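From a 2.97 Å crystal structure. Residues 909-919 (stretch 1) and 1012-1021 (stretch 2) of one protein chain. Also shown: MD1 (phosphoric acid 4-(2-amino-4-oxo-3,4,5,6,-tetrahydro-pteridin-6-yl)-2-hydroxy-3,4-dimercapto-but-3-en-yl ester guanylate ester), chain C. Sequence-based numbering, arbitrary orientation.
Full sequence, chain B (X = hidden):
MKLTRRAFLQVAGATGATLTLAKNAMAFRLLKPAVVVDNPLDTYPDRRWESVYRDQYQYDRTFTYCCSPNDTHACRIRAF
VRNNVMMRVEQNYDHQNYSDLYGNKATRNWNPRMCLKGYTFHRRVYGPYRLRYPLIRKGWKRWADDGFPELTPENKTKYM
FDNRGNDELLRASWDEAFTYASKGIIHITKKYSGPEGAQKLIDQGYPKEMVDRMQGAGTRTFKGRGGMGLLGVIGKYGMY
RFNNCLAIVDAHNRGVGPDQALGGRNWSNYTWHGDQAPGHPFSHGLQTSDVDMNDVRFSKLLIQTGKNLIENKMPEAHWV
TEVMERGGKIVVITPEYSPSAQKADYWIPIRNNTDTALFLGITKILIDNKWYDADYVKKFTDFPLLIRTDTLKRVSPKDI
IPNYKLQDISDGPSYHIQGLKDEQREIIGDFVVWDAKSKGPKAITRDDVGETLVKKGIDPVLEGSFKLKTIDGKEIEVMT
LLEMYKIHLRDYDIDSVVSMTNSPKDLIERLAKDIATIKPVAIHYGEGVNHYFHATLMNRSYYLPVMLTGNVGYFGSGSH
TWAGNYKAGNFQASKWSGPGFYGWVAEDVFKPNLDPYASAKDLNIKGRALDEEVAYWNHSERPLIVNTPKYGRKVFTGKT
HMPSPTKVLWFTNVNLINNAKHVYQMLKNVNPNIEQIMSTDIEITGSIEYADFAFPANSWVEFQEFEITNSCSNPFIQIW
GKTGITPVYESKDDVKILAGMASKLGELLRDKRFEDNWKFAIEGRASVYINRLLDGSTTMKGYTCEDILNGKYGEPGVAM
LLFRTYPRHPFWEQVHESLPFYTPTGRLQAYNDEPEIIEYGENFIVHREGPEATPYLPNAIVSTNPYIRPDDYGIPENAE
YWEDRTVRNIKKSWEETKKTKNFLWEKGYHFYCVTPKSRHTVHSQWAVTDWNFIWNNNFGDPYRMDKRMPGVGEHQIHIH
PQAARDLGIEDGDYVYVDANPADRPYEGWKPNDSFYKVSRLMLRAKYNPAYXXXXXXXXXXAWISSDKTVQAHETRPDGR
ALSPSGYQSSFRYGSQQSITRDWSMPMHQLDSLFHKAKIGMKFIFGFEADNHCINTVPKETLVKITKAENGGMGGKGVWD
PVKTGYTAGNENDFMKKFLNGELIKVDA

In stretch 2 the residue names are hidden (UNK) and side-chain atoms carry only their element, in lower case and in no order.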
ATOM      1  N   TYR B 909      18.117  25.523  -6.371  1.00 47.48           N
ATOM      2  CA  TYR B 909      17.093  24.768  -5.649  1.00 41.42           C
ATOM      3  C   TYR B 909      15.739  25.024  -6.318  1.00 42.13           C
ATOM      4  O   TYR B 909      14.819  25.635  -5.766  1.00 40.00           O
ATOM      5  CB  TYR B 909      17.106  25.131  -4.169  1.00 34.25           C
ATOM      6  CG  TYR B 909      18.451  24.904  -3.494  1.00 45.54           C
ATOM      7  CD1 TYR B 909      18.589  23.974  -2.470  1.00 42.97           C
ATOM      8  CD2 TYR B 909      19.578  25.627  -3.873  1.00 46.96           C
ATOM      9  CE1 TYR B 909      19.817  23.766  -1.852  1.00 42.68           C
ATOM     10  CE2 TYR B 909      20.800  25.423  -3.273  1.00 46.68           C
ATOM     11  CZ  TYR B 909      20.912  24.511  -2.249  1.00 44.70           C
ATOM     12  OH  TYR B 909      22.138  24.321  -1.653  1.00 48.18           O
ATOM     13  N   HIS B 910      15.636  24.513  -7.545  1.00 39.32           N
ATOM     14  CA  HIS B 910      14.519  24.771  -8.446  1.00 43.72           C
ATOM     15  C   HIS B 910      13.702  23.517  -8.732  1.00 47.01           C
ATOM     16  O   HIS B 910      13.121  23.377  -9.810  1.00 46.91           O
ATOM     17  CB  HIS B 910      15.024  25.371  -9.755  1.00 47.46           C
ATOM     18  CG  HIS B 910      16.104  24.563 -10.406  1.00 52.33           C
ATOM     19  ND1 HIS B 910      17.396  24.533  -9.928  1.00 57.29           N
ATOM     20  CD2 HIS B 910      16.087  23.748 -11.487  1.00 47.49           C
ATOM     21  CE1 HIS B 910      18.128  23.738 -10.686  1.00 47.17           C
ATOM     22  NE2 HIS B 910      17.358  23.249 -11.640  1.00 44.38           N
ATOM     23  N   PHE B 911      13.654  22.595  -7.777  1.00 45.88           N
ATOM     24  CA  PHE B 911      12.853  21.383  -7.888  1.00 44.92           C
ATOM     25  C   PHE B 911      11.855  21.356  -6.743  1.00 46.23           C
ATOM     26  O   PHE B 911      12.251  21.438  -5.577  1.00 40.35           O
ATOM     27  CB  PHE B 911      13.729  20.130  -7.838  1.00 36.19           C
ATOM     28  CG  PHE B 911      14.451  19.838  -9.114  1.00 38.33           C
ATOM     29  CD1 PHE B 911      13.768  19.348 -10.213  1.00 44.91           C
ATOM     30  CD2 PHE B 911      15.818  20.034  -9.211  1.00 37.79           C
ATOM     31  CE1 PHE B 911      14.431  19.070 -11.391  1.00 44.01           C
ATOM     32  CE2 PHE B 911      16.489  19.757 -10.384  1.00 49.21           C
ATOM     33  CZ  PHE B 911      15.793  19.275 -11.477  1.00 51.57           C
ATOM     34  N   TYR B 912      10.570  21.233  -7.066  1.00 44.64           N
ATOM     35  CA  TYR B 912       9.638  20.957  -5.993  1.00 39.21           C
ATOM     36  C   TYR B 912       9.917  19.555  -5.465  1.00 38.34           C
ATOM     37  O   TYR B 912      10.531  18.720  -6.138  1.00 39.29           O
ATOM     38  CB  TYR B 912       8.190  21.064  -6.477  1.00 43.64           C
ATOM     39  CG  TYR B 912       7.785  22.429  -6.998  1.00 40.45           C
ATOM     40  CD1 TYR B 912       7.384  23.437  -6.132  1.00 41.69           C
ATOM     41  CD2 TYR B 912       7.784  22.700  -8.359  1.00 42.96           C
ATOM     42  CE1 TYR B 912       7.011  24.681  -6.609  1.00 41.98           C
ATOM     43  CE2 TYR B 912       7.414  23.936  -8.844  1.00 51.01           C
ATOM     44  CZ  TYR B 912       7.027  24.924  -7.967  1.00 51.39           C
ATOM     45  OH  TYR B 912       6.655  26.157  -8.450  1.00 51.91           O
ATOM     46  N   CYS B 913       9.438  19.285  -4.262  1.00 40.43           N
ATOM     47  CA  CYS B 913       9.683  17.966  -3.684  1.00 37.21           C
ATOM     48  C   CYS B 913       8.445  17.607  -2.870  1.00 39.23           C
ATOM     49  O   CYS B 913       8.368  17.872  -1.669  1.00 37.21           O
ATOM     50  CB  CYS B 913      10.945  17.928  -2.836  1.00 40.12           C
ATOM     51  SG  CYS B 913      11.446  16.263  -2.358  1.00 28.27           S
ATOM     52  N   VAL B 914       7.502  16.977  -3.534  1.00 36.35           N
ATOM     53  CA  VAL B 914       6.279  16.544  -2.882  1.00 31.88           C
ATOM     54  C   VAL B 914       6.577  15.271  -2.110  1.00 39.97           C
ATOM     55  O   VAL B 914       7.402  14.448  -2.524  1.00 40.48           O
ATOM     56  CB  VAL B 914       5.161  16.320  -3.918  1.00 31.75           C
ATOM     57  CG1 VAL B 914       4.718  17.634  -4.526  1.00 40.81           C
ATOM     58  CG2 VAL B 914       5.650  15.379  -5.001  1.00 48.64           C
ATOM     59  N   THR B 915       5.941  15.116  -0.951  1.00 40.37           N
ATOM     60  CA  THR B 915       6.056  13.884  -0.179  1.00 39.82           C
ATOM     61  C   THR B 915       4.642  13.374   0.065  1.00 39.22           C
ATOM     62  O   THR B 915       4.093  13.516   1.168  1.00 40.31           O
ATOM     63  CB  THR B 915       6.828  14.086   1.127  1.00 37.95           C
ATOM     64  OG1 THR B 915       6.153  15.033   1.964  1.00 43.49           O
ATOM     65  CG2 THR B 915       8.241  14.571   0.837  1.00 36.31           C
ATOM     66  N   PRO B 916       4.033  12.745  -0.932  1.00 38.96           N
ATOM     67  CA  PRO B 916       2.676  12.225  -0.774  1.00 38.41           C
ATOM     68  C   PRO B 916       2.727  10.932   0.026  1.00 38.63           C
ATOM     69  O   PRO B 916       3.788  10.459   0.426  1.00 37.75           O
ATOM     70  CB  PRO B 916       2.220  11.979  -2.221  1.00 35.91           C
ATOM     71  CG  PRO B 916       3.193  12.736  -3.082  1.00 32.34           C
ATOM     72  CD  PRO B 916       4.480  12.649  -2.328  1.00 35.45           C
ATOM     73  N   LYS B 917       1.557  10.370   0.270  1.00 39.04           N
ATOM     74  CA  LYS B 917       1.474   9.093   0.953  1.00 36.72           C
ATOM     75  C   LYS B 917       1.256   7.967  -0.047  1.00 36.37           C
ATOM     76  O   LYS B 917       0.736   8.166  -1.147  1.00 43.78           O
ATOM     77  CB  LYS B 917       0.394   9.139   2.028  1.00 30.60           C
ATOM     78  CG  LYS B 917       0.805  10.149   3.082  1.00 42.11           C
ATOM     79  CD  LYS B 917      -0.023  10.119   4.329  1.00 42.49           C
ATOM     80  CE  LYS B 917       0.423  11.244   5.237  1.00 40.92           C
ATOM     81  NZ  LYS B 917      -0.055  12.565   4.736  1.00 39.69           N
ATOM     82  N   SER B 918       1.653   6.769   0.360  1.00 34.51           N
ATOM     83  CA  SER B 918       1.768   5.635  -0.540  1.00 34.42           C
ATOM     84  C   SER B 918       0.723   4.575  -0.235  1.00 42.22           C
ATOM     85  O   SER B 918       0.164   4.502   0.862  1.00 47.80           O
ATOM     86  CB  SER B 918       3.164   5.012  -0.452  1.00 36.09           C
ATOM     87  OG  SER B 918       3.247   3.841  -1.246  1.00 35.54           O
ATOM     88  N   ARG B 919       0.464   3.755  -1.251  1.00 36.17           N
ATOM     89  CA  ARG B 919      -0.393   2.595  -1.084  1.00 35.56           C
ATOM     90  C   ARG B 919       0.271   1.493  -0.269  1.00 35.42           C
ATOM     91  O   ARG B 919      -0.430   0.632   0.269  1.00 42.98           O
ATOM     92  CB  ARG B 919      -0.774   2.054  -2.462  1.00 33.13           C
ATOM     93  CG  ARG B 919       0.409   1.809  -3.372  1.00 31.20           C
ATOM     94  CD  ARG B 919       0.013   1.001  -4.589  1.00 24.41           C
ATOM     95  NE  ARG B 919      -1.063   1.630  -5.348  1.00 27.57           N
ATOM     96  CZ  ARG B 919      -0.871   2.454  -6.373  1.00 34.17           C
ATOM     97  NH1 ARG B 919       0.360   2.753  -6.764  1.00 29.96           N
ATOM     98  NH2 ARG B 919      -1.909   2.978  -7.009  1.00 33.04           N
ATOM     99  N   UNK B1012       6.198  16.615 -13.990  1.00 47.21           N
ATOM    100  CA  UNK B1012       6.806  17.755 -14.682  1.00 41.09           C
ATOM    101  C   UNK B1012       8.283  17.886 -14.341  1.00 45.53           C
ATOM    102  O   UNK B1012       8.788  17.298 -13.382  1.00 45.18           O
ATOM    103  c   UNK B1012       5.198  17.040 -12.997  1.00 45.87           C
ATOM    104  c   UNK B1012       5.450  18.514 -12.867  1.00 44.68           C
ATOM    105  c   UNK B1012       6.005  18.956 -14.171  1.00 38.03           C
ATOM    106  N   UNK B1013       8.977  18.668 -15.170  1.00 44.13           N
ATOM    107  CA  UNK B1013      10.424  18.817 -15.049  1.00 37.00           C
ATOM    108  C   UNK B1013      10.834  19.252 -13.646  1.00 42.86           C
ATOM    109  O   UNK B1013      11.764  18.690 -13.055  1.00 40.94           O
ATOM    110  c   UNK B1013      10.918  19.830 -16.085  1.00 43.59           C
ATOM    111  c   UNK B1013      13.047  20.990 -15.370  1.00 39.71           C
ATOM    112  o   UNK B1013      16.544  20.504 -16.271  1.00 35.52           O
ATOM    113  c   UNK B1013      13.210  19.206 -16.941  1.00 40.59           C
ATOM    114  c   UNK B1013      14.579  19.371 -16.992  1.00 44.79           C
ATOM    115  c   UNK B1013      14.418  21.158 -15.411  1.00 34.73           C
ATOM    116  c   UNK B1013      15.179  20.345 -16.222  1.00 35.08           C
ATOM    117  c   UNK B1013      12.420  20.009 -16.131  1.00 43.02           C
ATOM    118  N   UNK B1014      10.143  20.251 -13.091  1.00 44.82           N
ATOM    119  CA  UNK B1014      10.532  20.863 -11.827  1.00 46.09           C
ATOM    120  C   UNK B1014       9.872  20.222 -10.614  1.00 42.59           C
ATOM    121  O   UNK B1014       9.721  20.885  -9.583  1.00 47.11           O
ATOM    122  c   UNK B1014      11.004  23.090 -12.929  1.00 45.56           C
ATOM    123  c   UNK B1014      10.227  22.360 -11.857  1.00 43.29           C
ATOM    124  n   UNK B1014      12.316  23.185 -12.744  1.00 39.93           N
ATOM    125  o   UNK B1014      10.435  23.567 -13.909  1.00 55.52           O
ATOM    126  N   UNK B1015       9.510  18.944 -10.677  1.00 41.55           N
ATOM    127  CA  UNK B1015       8.795  18.328  -9.568  1.00 40.23           C
ATOM    128  C   UNK B1015       9.341  16.936  -9.312  1.00 39.97           C
ATOM    129  O   UNK B1015       9.425  16.113 -10.230  1.00 41.52           O
ATOM    130  s   UNK B1015       6.321  17.571  -8.476  1.00 50.76           S
ATOM    131  c   UNK B1015       7.288  18.257  -9.841  1.00 43.02           C
ATOM    132  N   UNK B1016       9.701  16.684  -8.060  1.00 28.95           N
ATOM    133  CA  UNK B1016      10.234  15.411  -7.611  1.00 34.62           C
ATOM    134  C   UNK B1016       9.343  14.876  -6.501  1.00 39.68           C
ATOM    135  O   UNK B1016       8.668  15.637  -5.802  1.00 38.74           O
ATOM    136  c   UNK B1016      11.676  15.555  -7.108  1.00 35.66           C
ATOM    137  c   UNK B1016      12.553  16.176  -8.186  1.00 34.33           C
ATOM    138  o   UNK B1016      11.692  16.397  -5.949  1.00 38.42           O
ATOM    139  N   UNK B1017       9.360  13.558  -6.323  1.00 38.79           N
ATOM    140  CA  UNK B1017       8.423  12.915  -5.415  1.00 40.71           C
ATOM    141  C   UNK B1017       9.133  11.866  -4.578  1.00 39.53           C
ATOM    142  O   UNK B1017       9.887  11.045  -5.106  1.00 40.21           O
ATOM    143  c   UNK B1017       7.266  12.262  -6.186  1.00 39.20           C
ATOM    144  c   UNK B1017       5.820   9.133  -5.873  1.00 26.85           C
ATOM    145  c   UNK B1017       6.098  11.837  -5.311  1.00 38.65           C
ATOM    146  s   UNK B1017       6.290  10.219  -4.531  1.00 33.43           S
ATOM    147  N   UNK B1018       8.870  11.893  -3.276  1.00 39.78           N
ATOM    148  CA  UNK B1018       9.254  10.832  -2.360  1.00 36.17           C
ATOM    149  C   UNK B1018       8.033  10.470  -1.536  1.00 36.74           C
ATOM    150  O   UNK B1018       7.355  11.357  -1.015  1.00 35.98           O
ATOM    151  c   UNK B1018      10.399  11.266  -1.434  1.00 35.49           C
ATOM    152  c   UNK B1018      12.497  13.549  -0.279  1.00 30.56           C
ATOM    153  c   UNK B1018      11.683  11.660  -2.143  1.00 35.25           C
ATOM    154  s   UNK B1018      13.029  11.994  -0.989  1.00 33.71           S
ATOM    155  N   UNK B1019       7.747   9.178  -1.413  1.00 38.82           N
ATOM    156  CA  UNK B1019       6.609   8.782  -0.601  1.00 36.09           C
ATOM    157  C   UNK B1019       6.944   9.040   0.863  1.00 37.67           C
ATOM    158  O   UNK B1019       8.106   8.999   1.276  1.00 29.53           O
ATOM    159  c   UNK B1019       3.519   7.607  -3.594  1.00 27.14           C
ATOM    160  n   UNK B1019       2.305   8.454  -3.762  1.00 34.15           N
ATOM    161  c   UNK B1019       5.565   7.107  -2.210  1.00 24.42           C
ATOM    162  c   UNK B1019       4.264   7.897  -2.302  1.00 23.55           C
ATOM    163  c   UNK B1019       6.238   7.322  -0.856  1.00 32.88           C
ATOM    164  N   UNK B1020       5.916   9.313   1.653  1.00 43.67           N
ATOM    165  CA  UNK B1020       6.112   9.778   3.019  1.00 43.24           C
ATOM    166  C   UNK B1020       6.335   8.599   3.954  1.00 45.36           C
ATOM    167  O   UNK B1020       5.758   7.527   3.755  1.00 35.39           O
ATOM    168  c   UNK B1020       4.926  10.899   4.953  1.00 41.73           C
ATOM    169  c   UNK B1020       5.751  11.680   6.841  1.00 33.94           C
ATOM    170  c   UNK B1020       4.901  10.589   3.489  1.00 38.96           C
ATOM    171  c   UNK B1020       4.031  10.658   5.941  1.00 40.69           C
ATOM    172  n   UNK B1020       5.987  11.547   5.549  1.00 35.77           N
ATOM    173  n   UNK B1020       4.568  11.156   7.105  1.00 35.64           N
ATOM    174  N   UNK B1021       7.223   8.784   4.943  1.00 50.98           N
ATOM    175  CA  UNK B1021       7.437   7.762   5.971  1.00 38.39           C
ATOM    176  C   UNK B1021       8.002   6.396   5.622  1.00 33.22           C
ATOM    177  O   UNK B1021       7.288   5.398   5.473  1.00 46.83           O
ATOM    178  o   UNK B1021       6.215   8.339   7.941  1.00 42.19           O
ATOM    179  c   UNK B1021       6.197   7.542   6.781  1.00 37.63           C
TER
HETATM  180  PB  MD1 C5801       1.706   8.890  12.699  1.00 31.83           P
HETATM  181  O3B MD1 C5801       1.892   7.576  11.728  1.00 39.43           O
HETATM  182  O1B MD1 C5801       2.996   9.102  13.453  1.00 37.62           O
HETATM  183  O2B MD1 C5801       0.593   8.621  13.684  1.00 32.62           O
HETATM  184  O3A MD1 C5801       1.334  10.261  11.853  1.00 35.76           O
HETATM  185  C10 MD1 C5801       0.787  10.212  10.567  1.00 36.96           C
HETATM  186  C11 MD1 C5801       1.380  11.372   9.714  1.00 28.71           C
HETATM  187  O11 MD1 C5801       2.605  10.806   8.842  1.00 37.73           O
HETATM  188  C12 MD1 C5801       0.440  11.952   8.967  1.00 29.53           C
HETATM  189  S12 MD1 C5801      -1.229  11.233   8.947  1.00 35.08           S
HETATM  190  C13 MD1 C5801       0.621  13.227   8.092  1.00 34.02           C
HETATM  191  S13 MD1 C5801      -0.885  13.724   7.205  1.00 41.75           S
HETATM  192  C14 MD1 C5801       1.804  14.047   7.875  1.00 34.34           C
HETATM  193  N15 MD1 C5801       2.252  13.739   6.369  1.00 36.38           N
HETATM  194  C16 MD1 C5801       3.559  14.134   6.015  1.00 37.04           C
HETATM  195  C15 MD1 C5801       3.944  14.132   4.578  1.00 35.49           C
HETATM  196  O14 MD1 C5801       3.150  13.813   3.759  1.00 40.56           O
HETATM  197  N17 MD1 C5801       5.318  14.531   4.174  1.00 32.40           N
HETATM  198  C17 MD1 C5801       6.352  14.939   5.244  1.00 32.67           C
HETATM  199  N16 MD1 C5801       7.691  15.333   4.847  1.00 39.15           N
HETATM  200  N18 MD1 C5801       5.974  14.949   6.705  1.00 30.24           N
HETATM  201  C20 MD1 C5801       4.649  14.570   7.120  1.00 35.47           C
HETATM  202  N8  MD1 C5801       4.352  14.588   8.491  1.00 34.49           N
HETATM  203  C7  MD1 C5801       2.899  14.066   8.907  1.00 32.64           C
HETATM  204  PA  MD1 C5801       2.092   6.043  12.307  1.00 29.31           P
HETATM  205  O1A MD1 C5801       1.585   5.033  11.306  1.00 40.43           O
HETATM  206  O2A MD1 C5801       3.560   5.834  12.533  1.00 24.53           O
HETATM  207  O5' MD1 C5801       1.374   5.786  13.765  1.00 41.24           O
HETATM  208  C5' MD1 C5801       1.312   4.452  14.190  1.00 40.91           C
HETATM  209  C4' MD1 C5801       2.477   4.133  15.190  1.00 31.61           C
HETATM  210  O4' MD1 C5801       1.897   3.453  16.463  1.00 37.01           O
HETATM  211  C1' MD1 C5801       2.224   1.937  16.305  1.00 37.38           C
HETATM  212  N9  MD1 C5801       1.019   1.099  16.558  1.00 30.30           N
HETATM  213  C4  MD1 C5801       0.515   1.061  17.781  1.00 24.11           C
HETATM  214  N3  MD1 C5801       0.936   1.737  19.035  1.00 34.82           N
HETATM  215  C2  MD1 C5801       0.180   1.511  20.260  1.00 33.21           C
HETATM  216  N2  MD1 C5801       0.595   2.173  21.476  1.00 36.02           N
HETATM  217  N1  MD1 C5801      -0.969   0.644  20.271  1.00 26.23           N
HETATM  218  C6  MD1 C5801      -1.367  -0.002  19.061  1.00 34.93           C
HETATM  219  O6  MD1 C5801      -2.311  -0.717  19.064  1.00 35.33           O
HETATM  220  C5  MD1 C5801      -0.569   0.237  17.772  1.00 28.57           C
HETATM  221  N7  MD1 C5801      -0.711  -0.223  16.533  1.00 33.95           N
HETATM  222  C8  MD1 C5801       0.270   0.306  15.770  1.00 39.82           C
HETATM  223  C2' MD1 C5801       2.643   1.793  15.112  1.00 38.23           C
HETATM  224  O2' MD1 C5801       3.676   0.764  15.062  1.00 30.80           O
HETATM  225  C3' MD1 C5801       3.274   3.266  14.691  1.00 38.58           C
HETATM  226  O3' MD1 C5801       4.606   3.397  15.268  1.00 28.79           O

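Position 1012 has three side-chain carbons closing a ring onto the backbone N, so it is proline, P1012. It does not touch stretch 1; its ring restricts its own phi, and its carbonyl O accepts the hydrogen bond from the N of position 1015 that closes a type I turn.

At 1013 one carbon leads to a six-carbon ring bearing an oxygen, and the backbone O lies 3.2 Å from F911 CE1, at the edge of that ring. This is tyrosine, Y1013, its hydroxyl hydrogen-bonded elsewhere in the structure.

Position 1014 has two carbons, the second carrying one oxygen and one nitrogen, the latter 3.0 Å from H910 O. This is asparagine, N1014: its amide ND2 donates to H910 O, capturing a carbonyl just before the paired strands, and its backbone O accepts from Y912 N at 2.7 Å.

Position 1015 has one carbon and a sulfur, the sulfur 4.2 Å from V914 CG2: cysteine, C1015, small and apolar enough for a buried site.

At 1016 the first carbon carries an oxygen, 2.6 Å from Y912 O, and a carbon, 4.0 Å from F911 CD1: threonine, T1016. This beta-branched residue suits a strand, and its OG1 donates to Y912 O, which also accepts from T1016 N (2.9 Å).

Position 1017 has an unbranched chain of two carbons, sulfur and carbon; its second carbon lies 3.6 Å from V914 CG2 and 3.5 Å from P916 CD. It is methionine, M1017, a flexible apolar chain fitting buried surroundings.

Position 1018 repeats that chain, its terminal carbon 3.6 Å from C913 SG: methionine again, M1018, equally suited to burial.

Position 1019 has four carbons in a row ending in nitrogen; the fourth-from-last atom of the side chain aside, the third carbon lies 3.6 Å from S918 CB and the nitrogen 3.1 Å from K917 O. This is lysine, K1019, long enough for NZ to donate to that carbonyl.

At 1020 one carbon bears a five-membered ring of three carbons and two nitrogens, a ring carbon 3.7 Å from K917 CE: histidine, H1020. Its NE2 donates to MD1 O11 (2.6 Å), and MD1 C20 lies over one ring face.

Position 1021, one carbon and one oxygen, is serine, S1021, which does not touch stretch 1.

The contact is a parallel pairing of strands. Y912 and C1015 share a sheet face with V914 and M1017; C913 and T1016 occupy the other. V914 N donates to T1016 O (2.9 Å), V914 O accepts from M1018 N (3.0 Å), and H1020 N extends the ladder to P916 O (2.7 Å). Both segments meet the cofactor: H1020 through NE2, and T915 OG1 by accepting a very short 2.4 Å hydrogen bond from MD1 N17.

Stretch 2, residues 1012-1021: PYNCTMMKHS
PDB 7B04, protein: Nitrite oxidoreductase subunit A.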